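Local coordinates for leucine rich repeat and phosphatase domain containing protein (Entamoeba histolytica, PDB 3EMU), which has the fold of a dual-specificity phosphatase catalytic domain but lacks key catalytic residues of the family signature, so is probably an inactive pseudophosphatase, at residues Asp60-Ser63 with His67-Tyr70. Sequence-based numbering, arbitrary orientation.
Sequences DIVS and HQLY
Q68 reaches across from the first turn of helix 68-85 and presents OE1 to two successive backbone amides, V62 N and S63 N. Its CG lies beside the backbone N, and the chain then runs out extended (chi2 170°), which carries the amide over to the loop. Both bonds measure 3.1 Å to Q68 OE1, but they arrive differently: V62 N sits well above the carbonyl plane, while S63 N is only slightly tilted from it and makes the straighter bond (N-H...O 153°). On the amide's nitrogen side, Q68 NE2 rests 3.6 Å from V62 CG2. A water completes the link, donating to S63 O and accepting from Q68 N at 3.0 Å.

On the apolar side of the contact, the I61 and Q68 side chains run antiparallel, with I61 CG1 near Q68 O. I61 CD1 ends 3.9 Å from L69 CD1, and both side chains also pack on F137 of helix 135-151. L69 further touches A103 and I104 of helix 100-112.

The first helical residue thus folds back to brace the beta-alpha connection from edge strand 55-59: one carbonyl oxygen satisfies two neighbouring N-H groups, probably helping hold the loop at V62-S63, the water occupies the helix's first N-H, and I61-L69 joins loop to helices.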
loop_
_atom_site.group_PDB
_atom_site.type_symbol
_atom_site.label_atom_id
_atom_site.label_comp_id
_atom_site.label_asym_id
_atom_site.label_seq_id
_atom_site.Cartn_x
_atom_site.Cartn_y
_atom_site.Cartn_z
ATOM N N ASP A 60 -9.310 8.254 2.315
ATOM C CA ASP A 60 -10.712 8.109 2.561
ATOM C C ASP A 60 -11.402 7.267 1.513
ATOM O O ASP A 60 -12.228 7.762 0.763
ATOM C CB ASP A 60 -11.349 9.485 2.565
ATOM C CG ASP A 60 -12.116 9.718 3.806
ATOM O OD1 ASP A 60 -13.314 9.335 3.776
ATOM O OD2 ASP A 60 -11.489 10.208 4.805
ATOM N N ILE A 61 -11.070 5.995 1.455
ATOM C CA ILE A 61 -11.647 5.172 0.440
ATOM C C ILE A 61 -12.751 4.319 1.063
ATOM O O ILE A 61 -12.481 3.443 1.889
ATOM C CB ILE A 61 -10.574 4.340 -0.267
ATOM C CG1 ILE A 61 -9.470 5.277 -0.782
ATOM C CG2 ILE A 61 -11.208 3.542 -1.375
ATOM C CD1 ILE A 61 -8.186 4.611 -1.048
ATOM N N VAL A 62 -13.996 4.612 0.677
ATOM C CA VAL A 62 -15.139 3.867 1.191
ATOM C C VAL A 62 -15.797 2.882 0.248
ATOM O O VAL A 62 -16.584 2.063 0.724
ATOM C CB VAL A 62 -16.256 4.765 1.847
ATOM C CG1 VAL A 62 -15.795 5.274 3.242
ATOM C CG2 VAL A 62 -16.720 5.934 0.910
ATOM N N SER A 63 -15.531 2.943 -1.057
ATOM C CA SER A 63 -16.103 1.929 -1.964
ATOM C C SER A 63 -15.210 1.582 -3.146
ATOM O O SER A 63 -14.254 2.303 -3.426
ATOM C CB SER A 63 -17.517 2.315 -2.438
ATOM O OG SER A 63 -17.536 3.402 -3.374
ATOM N N HIS A 67 -13.746 6.408 -8.419
ATOM C CA HIS A 67 -12.315 6.722 -8.517
ATOM C C HIS A 67 -11.687 7.254 -7.250
ATOM O O HIS A 67 -10.760 8.058 -7.324
ATOM C CB HIS A 67 -12.025 7.720 -9.656
ATOM C CG HIS A 67 -13.028 8.825 -9.761
ATOM N ND1 HIS A 67 -12.944 9.980 -9.009
ATOM C CD2 HIS A 67 -14.148 8.940 -10.511
ATOM C CE1 HIS A 67 -13.985 10.750 -9.280
ATOM N NE2 HIS A 67 -14.730 10.145 -10.188
ATOM N N GLN A 68 -12.151 6.796 -6.095
ATOM C CA GLN A 68 -11.591 7.290 -4.837
ATOM C C GLN A 68 -10.225 6.729 -4.617
ATOM O O GLN A 68 -9.374 7.381 -4.051
ATOM C CB GLN A 68 -12.467 6.925 -3.639
ATOM C CG GLN A 68 -13.884 7.424 -3.717
ATOM C CD GLN A 68 -14.799 6.814 -2.609
ATOM O OE1 GLN A 68 -14.596 5.692 -2.148
ATOM N NE2 GLN A 68 -15.816 7.557 -2.221
ATOM N N LEU A 69 -10.018 5.495 -5.029
ATOM C CA LEU A 69 -8.699 4.947 -4.873
ATOM C C LEU A 69 -7.677 5.645 -5.827
ATOM O O LEU A 69 -6.642 6.148 -5.383
ATOM C CB LEU A 69 -8.712 3.419 -4.994
ATOM C CG LEU A 69 -7.304 2.857 -4.721
ATOM C CD1 LEU A 69 -7.281 1.797 -3.604
ATOM C CD2 LEU A 69 -6.650 2.352 -6.041
ATOM N N TYR A 70 -8.000 5.675 -7.114
ATOM C CA TYR A 70 -7.247 6.401 -8.107
ATOM C C TYR A 70 -6.862 7.811 -7.579
ATOM O O TYR A 70 -5.670 8.172 -7.571
ATOM C CB TYR A 70 -8.132 6.554 -9.343
ATOM C CG TYR A 70 -7.512 7.346 -10.443
ATOM C CD1 TYR A 70 -6.575 6.744 -11.298
ATOM C CD2 TYR A 70 -7.829 8.702 -10.636
ATOM C CE1 TYR A 70 -5.968 7.459 -12.332
ATOM C CE2 TYR A 70 -7.249 9.440 -11.685
ATOM C CZ TYR A 70 -6.310 8.805 -12.547
ATOM O OH TYR A 70 -5.676 9.462 -13.593
HETATM O O HOH W 1 -13.491 4.188 -5.458
#